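Local coordinates for cytosolic iron-sulfur protein assembly protein 1 (Saccharomyces cerevisiae, PDB 2HES), which is an essential component of the cytosolic iron-sulfur protein assembly machinery, required for the maturation of extramitochondrial iron-sulfur proteins, at residues A114-L122 against I133-Y143; V267-V275 against A287-I298. All coordinates share one frame; numbering follows the deposited sequence.

Contact 1: residues A114-L122 against I133-Y143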
loop_
_atom_site.group_PDB
_atom_site.type_symbol
_atom_site.label_atom_id
_atom_site.label_comp_id
_atom_site.label_asym_id
_atom_site.label_seq_id
_atom_site.Cartn_x
_atom_site.Cartn_y
_atom_site.Cartn_z
ATOM N N ALA A 114 5.235 -2.937 5.179
ATOM C CA ALA A 114 5.784 -1.843 4.394
ATOM C C ALA A 114 7.164 -1.503 4.923
ATOM O O ALA A 114 7.369 -1.485 6.166
ATOM C CB ALA A 114 4.887 -0.604 4.454
ATOM N N TRP A 115 8.061 -1.173 3.987
ATOM C CA TRP A 115 9.459 -0.872 4.315
ATOM C C TRP A 115 9.749 0.638 4.240
ATOM O O TRP A 115 9.254 1.350 3.338
ATOM C CB TRP A 115 10.399 -1.508 3.296
ATOM C CG TRP A 115 10.398 -2.963 3.255
ATOM C CD1 TRP A 115 9.566 -3.781 2.546
ATOM C CD2 TRP A 115 11.312 -3.812 3.960
ATOM N NE1 TRP A 115 9.928 -5.108 2.763
ATOM C CE2 TRP A 115 10.985 -5.139 3.640
ATOM C CE3 TRP A 115 12.386 -3.564 4.825
ATOM C CZ2 TRP A 115 11.688 -6.230 4.163
ATOM C CZ3 TRP A 115 13.086 -4.651 5.357
ATOM C CH2 TRP A 115 12.722 -5.963 5.024
ATOM N N SER A 116 10.623 1.121 5.119
ATOM C CA SER A 116 11.176 2.473 4.955
ATOM C C SER A 116 12.085 2.501 3.736
ATOM O O SER A 116 12.625 1.468 3.374
ATOM C CB SER A 116 11.945 2.872 6.212
ATOM O OG SER A 116 12.984 1.930 6.474
ATOM N N ASN A 117 12.253 3.669 3.090
ATOM C CA ASN A 117 13.080 3.720 1.876
ATOM C C ASN A 117 14.569 3.516 2.112
ATOM O O ASN A 117 15.256 3.100 1.202
ATOM C CB ASN A 117 12.846 4.971 1.019
ATOM C CG ASN A 117 13.598 4.906 -0.342
ATOM O OD1 ASN A 117 13.393 3.976 -1.154
ATOM N ND2 ASN A 117 14.470 5.890 -0.588
ATOM N N ASP A 118 15.058 3.717 3.339
ATOM C CA ASP A 118 16.466 3.308 3.630
ATOM C C ASP A 118 16.663 1.769 3.770
ATOM O O ASP A 118 17.805 1.278 3.844
ATOM C CB ASP A 118 17.058 4.067 4.826
ATOM C CG ASP A 118 16.370 3.763 6.175
ATOM O OD1 ASP A 118 15.565 2.819 6.308
ATOM O OD2 ASP A 118 16.663 4.504 7.161
ATOM N N GLY A 119 15.555 1.035 3.818
ATOM C CA GLY A 119 15.582 -0.413 3.825
ATOM C C GLY A 119 15.837 -1.037 5.180
ATOM O O GLY A 119 15.952 -2.273 5.297
ATOM N N TYR A 120 15.896 -0.213 6.213
ATOM C CA TYR A 120 16.170 -0.752 7.547
ATOM C C TYR A 120 14.982 -1.041 8.437
ATOM O O TYR A 120 15.124 -1.725 9.431
ATOM C CB TYR A 120 17.085 0.162 8.299
ATOM C CG TYR A 120 18.432 0.292 7.711
ATOM C CD1 TYR A 120 19.174 -0.842 7.336
ATOM C CD2 TYR A 120 19.002 1.549 7.552
ATOM C CE1 TYR A 120 20.453 -0.706 6.787
ATOM C CE2 TYR A 120 20.277 1.685 7.040
ATOM C CZ TYR A 120 20.992 0.560 6.657
ATOM O OH TYR A 120 22.262 0.725 6.125
ATOM N N TYR A 121 13.816 -0.501 8.108
ATOM C CA TYR A 121 12.660 -0.656 8.984
ATOM C C TYR A 121 11.555 -1.302 8.185
ATOM O O TYR A 121 11.355 -0.971 7.020
ATOM C CB TYR A 121 12.182 0.708 9.481
ATOM C CG TYR A 121 13.151 1.395 10.395
ATOM C CD1 TYR A 121 13.641 0.759 11.542
ATOM C CD2 TYR A 121 13.555 2.705 10.131
ATOM C CE1 TYR A 121 14.538 1.431 12.404
ATOM C CE2 TYR A 121 14.440 3.372 10.975
ATOM C CZ TYR A 121 14.930 2.722 12.099
ATOM O OH TYR A 121 15.807 3.395 12.930
ATOM N N LEU A 122 10.933 -2.283 8.805
ATOM C CA LEU A 122 9.756 -2.934 8.296
ATOM C C LEU A 122 8.644 -2.688 9.309
ATOM O O LEU A 122 8.754 -3.051 10.479
ATOM C CB LEU A 122 10.026 -4.448 8.123
ATOM C CG LEU A 122 8.818 -5.275 7.691
ATOM C CD1 LEU A 122 8.455 -4.913 6.295
ATOM C CD2 LEU A 122 9.089 -6.827 7.803
ATOM N N ILE A 133 7.104 -1.826 14.593
ATOM C CA ILE A 133 8.274 -1.396 13.813
ATOM C C ILE A 133 9.398 -2.372 14.093
ATOM O O ILE A 133 9.741 -2.618 15.278
ATOM C CB ILE A 133 8.758 0.054 14.137
ATOM C CG1 ILE A 133 7.626 1.087 14.021
ATOM C CG2 ILE A 133 9.909 0.445 13.196
ATOM C CD1 ILE A 133 7.117 1.269 12.647
ATOM N N TRP A 134 9.930 -2.967 13.030
ATOM C CA TRP A 134 11.036 -3.934 13.145
ATOM C C TRP A 134 12.256 -3.309 12.458
ATOM O O TRP A 134 12.125 -2.554 11.485
ATOM C CB TRP A 134 10.688 -5.284 12.473
ATOM C CG TRP A 134 9.574 -6.102 13.134
ATOM C CD1 TRP A 134 8.213 -6.035 12.865
ATOM C CD2 TRP A 134 9.729 -7.107 14.163
ATOM N NE1 TRP A 134 7.536 -6.930 13.683
ATOM C CE2 TRP A 134 8.436 -7.593 14.481
ATOM C CE3 TRP A 134 10.842 -7.642 14.846
ATOM C CZ2 TRP A 134 8.218 -8.590 15.441
ATOM C CZ3 TRP A 134 10.619 -8.632 15.813
ATOM C CH2 TRP A 134 9.313 -9.104 16.090
ATOM N N GLU A 135 13.460 -3.611 12.962
ATOM C CA GLU A 135 14.675 -3.086 12.338
ATOM C C GLU A 135 15.553 -4.234 11.858
ATOM O O GLU A 135 15.662 -5.241 12.532
ATOM C CB GLU A 135 15.471 -2.264 13.348
ATOM C CG GLU A 135 16.697 -1.599 12.761
ATOM C CD GLU A 135 17.354 -0.596 13.689
ATOM O OE1 GLU A 135 17.385 -0.829 14.913
ATOM O OE2 GLU A 135 17.844 0.432 13.168
ATOM N N THR A 136 16.205 -4.049 10.722
ATOM C CA THR A 136 17.186 -5.017 10.233
ATOM C C THR A 136 18.422 -4.291 9.708
ATOM O O THR A 136 18.512 -3.060 9.764
ATOM C CB THR A 136 16.552 -5.968 9.167
ATOM O OG1 THR A 136 17.444 -7.060 8.864
ATOM C CG2 THR A 136 16.180 -5.201 7.864
ATOM N N ASP A 137 19.409 -5.044 9.222
ATOM C CA ASP A 137 20.600 -4.385 8.722
ATOM C C ASP A 137 20.681 -4.639 7.226
ATOM O O ASP A 137 19.732 -5.176 6.608
ATOM C CB ASP A 137 21.861 -4.873 9.458
ATOM C CG ASP A 137 22.155 -6.349 9.209
ATOM O OD1 ASP A 137 21.556 -6.961 8.294
ATOM O OD2 ASP A 137 23.003 -6.896 9.933
ATOM N N GLU A 138 21.827 -4.254 6.661
ATOM C CA GLU A 138 22.123 -4.402 5.254
ATOM C C GLU A 138 21.688 -5.768 4.732
ATOM O O GLU A 138 21.259 -5.892 3.590
ATOM C CB GLU A 138 23.636 -4.212 5.018
ATOM C CG GLU A 138 24.273 -3.051 5.820
ATOM C CD GLU A 138 25.523 -2.467 5.141
ATOM O OE1 GLU A 138 25.799 -2.853 3.982
ATOM O OE2 GLU A 138 26.227 -1.635 5.762
ATOM N N SER A 139 21.778 -6.794 5.572
ATOM C CA SER A 139 21.572 -8.144 5.086
ATOM C C SER A 139 20.107 -8.586 5.058
ATOM O O SER A 139 19.758 -9.501 4.311
ATOM C CB SER A 139 22.438 -9.150 5.858
ATOM O OG SER A 139 21.895 -9.402 7.134
ATOM N N GLY A 140 19.260 -7.951 5.868
ATOM C CA GLY A 140 17.843 -8.345 5.967
ATOM C C GLY A 140 17.561 -9.725 6.554
ATOM O O GLY A 140 16.485 -10.298 6.344
ATOM N N GLU A 141 18.514 -10.257 7.319
ATOM C CA GLU A 141 18.393 -11.610 7.879
ATOM C C GLU A 141 17.686 -11.724 9.241
ATOM O O GLU A 141 16.934 -12.658 9.465
ATOM C CB GLU A 141 19.788 -12.249 7.958
ATOM C CG GLU A 141 20.504 -12.288 6.601
ATOM C CD GLU A 141 21.823 -13.053 6.605
ATOM O OE1 GLU A 141 22.276 -13.499 7.684
ATOM O OE2 GLU A 141 22.404 -13.199 5.509
ATOM N N GLU A 142 17.942 -10.781 10.143
ATOM C CA GLU A 142 17.418 -10.837 11.519
ATOM C C GLU A 142 16.599 -9.584 11.800
ATOM O O GLU A 142 16.949 -8.516 11.322
ATOM C CB GLU A 142 18.556 -10.905 12.542
ATOM C CG GLU A 142 19.498 -12.092 12.398
ATOM C CD GLU A 142 20.431 -12.225 13.599
ATOM O OE1 GLU A 142 20.073 -12.953 14.547
ATOM O OE2 GLU A 142 21.498 -11.566 13.613
ATOM N N TYR A 143 15.542 -9.726 12.588
ATOM C CA TYR A 143 14.614 -8.614 12.844
ATOM C C TYR A 143 14.467 -8.335 14.352
ATOM O O TYR A 143 14.250 -9.253 15.155
ATOM C CB TYR A 143 13.278 -8.857 12.095
ATOM C CG TYR A 143 13.509 -8.786 10.595
ATOM C CD1 TYR A 143 13.212 -7.633 9.872
ATOM C CD2 TYR A 143 14.080 -9.863 9.900
ATOM C CE1 TYR A 143 13.468 -7.550 8.502
ATOM C CE2 TYR A 143 14.342 -9.790 8.552
ATOM C CZ TYR A 143 14.037 -8.643 7.844
ATOM O OH TYR A 143 14.298 -8.577 6.489
HETATM O O HOH W 1 18.173 -3.808 4.631
#
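Y121 faces E135 as an antiparallel non-hydrogen-bonded pair and L122 faces W134 as a hydrogen-bonded one, with W134 N donating to L122 O at 2.8 Å and L122 N returning a bond to W134 O. A third backbone bond, T136 N to Y120 O at 2.9 Å, carries the ladder into the turns. Among the side chains, the Y121 ring and the E135 carboxylate run side by side in the same direction, their planes 26° apart, with OE2 of E135 3.5 Å from CE1 of Y121. E135 reaches this place extended, its CG opposite the backbone N (chi1 -176°). With an alanine in place of Y121, the E135 chain would probably lose the ring it lies against and be freer to turn, and D185 would lose its weak bond from the phenol. On the face that L122 shares with W134, L122 CD1 sits over the centre of the W115 indole. Y143 crosses that indole at about a right angle, its OH 3.4 Å from W115 CH2 at the edge, in the ring plane. The same hydroxyl is spent on G140 O, 2.8 Å away, which helps fix the Y143 ring. T136 bridges the two aromatics: CG2 touches W115 CZ3, CB lies over a Y143 face, and OG1 donates to E142 O at 2.9 Å. Two type I turns, S116 to G119 and D137 to G140, lie close together, and one water donates to both G119 O and D137 O. The hairpin of strands 121-126 and 131-135 thus forms the middle of a WD40 blade, packed between neighbours: W115 donates NE1 to A65 O and, with L122, touches strand 72-77, while Y121 and I133 touch W161 of strand 156-161.

Contact 2: residues V267-V275 against A287-I298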
loop_
_atom_site.group_PDB
_atom_site.type_symbol
_atom_site.label_atom_id
_atom_site.label_comp_id
_atom_site.label_asym_id
_atom_site.label_seq_id
_atom_site.Cartn_x
_atom_site.Cartn_y
_atom_site.Cartn_z
ATOM N N VAL A 267 -9.009 3.055 -6.848
ATOM C CA VAL A 267 -9.869 1.935 -7.246
ATOM C C VAL A 267 -10.871 1.572 -6.197
ATOM O O VAL A 267 -10.601 1.647 -4.979
ATOM C CB VAL A 267 -9.040 0.661 -7.677
ATOM C CG1 VAL A 267 -8.167 0.967 -8.855
ATOM C CG2 VAL A 267 -8.238 0.070 -6.482
ATOM N N GLY A 268 -12.026 1.062 -6.648
ATOM C CA GLY A 268 -13.079 0.798 -5.707
ATOM C C GLY A 268 -13.797 -0.531 -5.841
ATOM O O GLY A 268 -13.576 -1.293 -6.808
ATOM N N ALA A 269 -14.657 -0.787 -4.862
ATOM C CA ALA A 269 -15.580 -1.930 -4.871
ATOM C C ALA A 269 -16.438 -1.922 -6.120
ATOM O O ALA A 269 -16.922 -2.986 -6.571
ATOM C CB ALA A 269 -16.468 -1.912 -3.622
ATOM N N ASP A 270 -16.618 -0.732 -6.680
ATOM C CA ASP A 270 -17.495 -0.525 -7.852
ATOM C C ASP A 270 -16.878 -0.886 -9.196
ATOM O O ASP A 270 -17.542 -0.818 -10.235
ATOM C CB ASP A 270 -18.040 0.913 -7.871
ATOM C CG ASP A 270 -16.948 1.981 -8.109
ATOM O OD1 ASP A 270 -15.727 1.678 -7.988
ATOM O OD2 ASP A 270 -17.329 3.149 -8.399
ATOM N N GLY A 271 -15.601 -1.265 -9.190
ATOM C CA GLY A 271 -14.937 -1.671 -10.406
ATOM C C GLY A 271 -14.392 -0.552 -11.251
ATOM O O GLY A 271 -13.998 -0.782 -12.388
ATOM N N VAL A 272 -14.324 0.662 -10.685
ATOM C CA VAL A 272 -13.791 1.812 -11.399
ATOM C C VAL A 272 -12.317 2.102 -11.051
ATOM O O VAL A 272 -11.928 2.020 -9.911
ATOM C CB VAL A 272 -14.612 3.099 -11.105
ATOM C CG1 VAL A 272 -14.047 4.247 -11.875
ATOM C CG2 VAL A 272 -16.065 2.868 -11.526
ATOM N N LEU A 273 -11.544 2.428 -12.065
ATOM C CA LEU A 273 -10.191 2.955 -11.945
ATOM C C LEU A 273 -10.205 4.398 -12.435
ATOM O O LEU A 273 -10.522 4.679 -13.625
ATOM C CB LEU A 273 -9.225 2.131 -12.823
ATOM C CG LEU A 273 -7.814 2.668 -13.100
ATOM C CD1 LEU A 273 -7.019 2.793 -11.805
ATOM C CD2 LEU A 273 -7.057 1.790 -14.089
ATOM N N ALA A 274 -9.832 5.326 -11.558
ATOM C CA ALA A 274 -9.762 6.739 -11.916
ATOM C C ALA A 274 -8.367 7.286 -11.689
ATOM O O ALA A 274 -7.657 6.814 -10.781
ATOM C CB ALA A 274 -10.753 7.541 -11.095
ATOM N N VAL A 275 -8.010 8.282 -12.496
ATOM C CA VAL A 275 -6.768 9.042 -12.364
ATOM C C VAL A 275 -7.134 10.511 -12.240
ATOM O O VAL A 275 -8.004 10.989 -12.973
ATOM C CB VAL A 275 -5.820 8.824 -13.585
ATOM C CG1 VAL A 275 -4.510 9.615 -13.441
ATOM C CG2 VAL A 275 -5.554 7.322 -13.750
ATOM N N ALA A 287 -8.547 10.800 -16.101
ATOM C CA ALA A 287 -9.090 9.670 -16.880
ATOM C C ALA A 287 -9.853 8.752 -15.952
ATOM O O ALA A 287 -9.583 8.720 -14.750
ATOM C CB ALA A 287 -7.959 8.897 -17.572
ATOM N N LYS A 288 -10.806 7.995 -16.488
ATOM C CA LYS A 288 -11.470 6.940 -15.724
ATOM C C LYS A 288 -11.988 5.802 -16.584
ATOM O O LYS A 288 -12.221 5.992 -17.777
ATOM C CB LYS A 288 -12.582 7.477 -14.816
ATOM C CG LYS A 288 -13.761 8.129 -15.528
ATOM C CD LYS A 288 -14.659 8.827 -14.539
ATOM C CE LYS A 288 -15.762 7.929 -14.017
ATOM N NZ LYS A 288 -17.054 8.718 -13.852
ATOM N N ARG A 289 -12.153 4.629 -15.970
ATOM C CA ARG A 289 -12.656 3.452 -16.684
ATOM C C ARG A 289 -13.498 2.579 -15.770
ATOM O O ARG A 289 -13.127 2.320 -14.615
ATOM C CB ARG A 289 -11.481 2.683 -17.309
ATOM C CG ARG A 289 -11.916 1.487 -18.141
ATOM C CD ARG A 289 -10.893 1.170 -19.191
ATOM N NE ARG A 289 -11.271 -0.064 -19.876
ATOM C CZ ARG A 289 -10.811 -0.439 -21.064
ATOM N NH1 ARG A 289 -9.962 0.328 -21.730
ATOM N NH2 ARG A 289 -11.220 -1.586 -21.590
ATOM N N ALA A 290 -14.662 2.161 -16.271
ATOM C CA ALA A 290 -15.602 1.361 -15.521
ATOM C C ALA A 290 -15.364 -0.114 -15.848
ATOM O O ALA A 290 -14.778 -0.409 -16.867
ATOM C CB ALA A 290 -17.006 1.758 -15.911
ATOM N N LEU A 291 -15.858 -1.015 -15.000
ATOM C CA LEU A 291 -15.763 -2.469 -15.215
ATOM C C LEU A 291 -14.353 -2.926 -15.575
ATOM O O LEU A 291 -14.146 -3.703 -16.536
ATOM C CB LEU A 291 -16.778 -2.932 -16.282
ATOM C CG LEU A 291 -18.199 -2.435 -16.054
ATOM C CD1 LEU A 291 -19.062 -2.934 -17.184
ATOM C CD2 LEU A 291 -18.746 -2.875 -14.700
ATOM N N CYS A 292 -13.368 -2.448 -14.810
ATOM C CA CYS A 292 -11.982 -2.778 -15.137
ATOM C C CYS A 292 -11.650 -4.242 -14.852
ATOM O O CYS A 292 -10.737 -4.775 -15.468
ATOM C CB CYS A 292 -11.018 -1.831 -14.418
ATOM S SG CYS A 292 -11.074 -0.183 -15.087
ATOM N N HIS A 293 -12.358 -4.854 -13.903
ATOM C CA HIS A 293 -12.266 -6.292 -13.591
ATOM C C HIS A 293 -13.606 -6.966 -13.820
ATOM O O HIS A 293 -14.044 -7.785 -13.040
ATOM C CB HIS A 293 -11.728 -6.525 -12.176
ATOM C CG HIS A 293 -10.264 -6.274 -12.079
ATOM N ND1 HIS A 293 -9.349 -7.276 -11.828
ATOM C CD2 HIS A 293 -9.543 -5.154 -12.312
ATOM C CE1 HIS A 293 -8.128 -6.771 -11.876
ATOM N NE2 HIS A 293 -8.216 -5.484 -12.158
ATOM N N GLY A 294 -14.261 -6.594 -14.913
ATOM C CA GLY A 294 -15.608 -7.092 -15.184
ATOM C C GLY A 294 -16.556 -6.708 -14.076
ATOM O O GLY A 294 -16.641 -5.532 -13.708
ATOM N N VAL A 295 -17.225 -7.709 -13.510
ATOM C CA VAL A 295 -18.168 -7.511 -12.419
ATOM C C VAL A 295 -17.499 -7.464 -11.015
ATOM O O VAL A 295 -18.196 -7.312 -9.986
ATOM C CB VAL A 295 -19.271 -8.601 -12.462
ATOM C CG1 VAL A 295 -18.694 -9.971 -12.153
ATOM C CG2 VAL A 295 -20.394 -8.270 -11.497
ATOM N N TYR A 296 -16.166 -7.577 -10.982
ATOM C CA TYR A 296 -15.421 -7.784 -9.744
ATOM C C TYR A 296 -14.882 -6.529 -9.034
ATOM O O TYR A 296 -14.452 -5.556 -9.663
ATOM C CB TYR A 296 -14.267 -8.778 -9.986
ATOM C CG TYR A 296 -14.769 -10.181 -10.310
ATOM C CD1 TYR A 296 -15.056 -11.087 -9.286
ATOM C CD2 TYR A 296 -14.963 -10.584 -11.624
ATOM C CE1 TYR A 296 -15.528 -12.378 -9.569
ATOM C CE2 TYR A 296 -15.440 -11.872 -11.925
ATOM C CZ TYR A 296 -15.720 -12.749 -10.893
ATOM O OH TYR A 296 -16.184 -14.028 -11.158
ATOM N N GLU A 297 -14.887 -6.596 -7.703
ATOM C CA GLU A 297 -14.334 -5.522 -6.863
ATOM C C GLU A 297 -12.836 -5.430 -7.153
ATOM O O GLU A 297 -12.201 -6.460 -7.445
ATOM C CB GLU A 297 -14.595 -5.811 -5.384
ATOM C CG GLU A 297 -16.095 -5.627 -4.989
ATOM C CD GLU A 297 -16.397 -5.737 -3.500
ATOM O OE1 GLU A 297 -15.475 -5.904 -2.677
ATOM O OE2 GLU A 297 -17.586 -5.663 -3.129
ATOM N N ILE A 298 -12.279 -4.216 -7.130
ATOM C CA ILE A 298 -10.848 -4.041 -7.367
ATOM C C ILE A 298 -10.219 -3.632 -6.032
ATOM O O ILE A 298 -10.714 -2.691 -5.372
ATOM C CB ILE A 298 -10.539 -2.967 -8.437
ATOM C CG1 ILE A 298 -11.330 -3.180 -9.738
ATOM C CG2 ILE A 298 -9.034 -2.881 -8.700
ATOM C CD1 ILE A 298 -11.104 -2.101 -10.770
HETATM O O HOH W 2 -17.855 -4.130 -9.028
HETATM O O HOH W 3 -17.474 -0.221 -13.111
#
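G268 O is gripped by two backbone donors that reach it from opposite faces of its carbonyl plane: G271 N at 3.1 Å, closing a type I turn, and I298 N at 3.2 Å from across the contact. One oxygen thereby serves the turn and the strand that begins the next sheet. A few residues on, G271 O receives C292 N at 3.0 Å, in the carbonyl plane and almost straight at 177°. G271 fits here because it lacks a side chain; a CB would meet Y296 O, G294 O and L291 CA, besides crowding the preceding carbonyl. Strands 273-275 and 287-289 are almost exactly antiparallel (178°), joined by paired bonds between L273 and R289 and between V275 and A287, the shortest being V275 N to A287 O at 2.8 Å. The side chains fill in around this framework. I298 wedges in with two branches: CG2 lies 3.7 Å from V267 CB, the two side chains crossing at about a right angle, while CD1 reaches G271 O. Its CG1 is turned opposite the carbonyl carbon (chi1 -51°), which leads the longer branch towards the turn. C292 sets its SG 3.7 Å from L273 CB. E297 lays its methylene carbons along A269, with CG 3.2 Å from A269 O, and its carboxylate goes on to Y254 OH. R289 extends away to bond I4 O, while H293, next to C292, bonds T314 and D318, as in the Asp-His-Ser/Thr-Trp tetrad of WD40 repeats. A water bridges the two segments, donating to D270 O and accepting from L291 N. Since the direct hydrogen bonds across the contact all join backbone atoms, the link from strand 282-289 to strand 298-303 is probably held chiefly by its main chain, with I298 and C292 adding apolar packing against V267 and L273.

How the contacts relate
Contact 1 and contact 2 show two ways in which one propeller fastens its turns. They do not touch: their centres are 34 Å apart, their nearest atoms about 17 Å, and they lie on opposite sides of the chain's centre. Contact 1 stays within WD repeat 3, joining the turns after the first and third strands of a blade. Contact 2 joins a turn after a second strand to the link after a fourth, spanning repeats 6 and 7; by strand topology it belongs to the other rim of the blades. A bound calcium ion lies about 11 Å from the K288 side chain of contact 2, too far for that side chain to be a ligand.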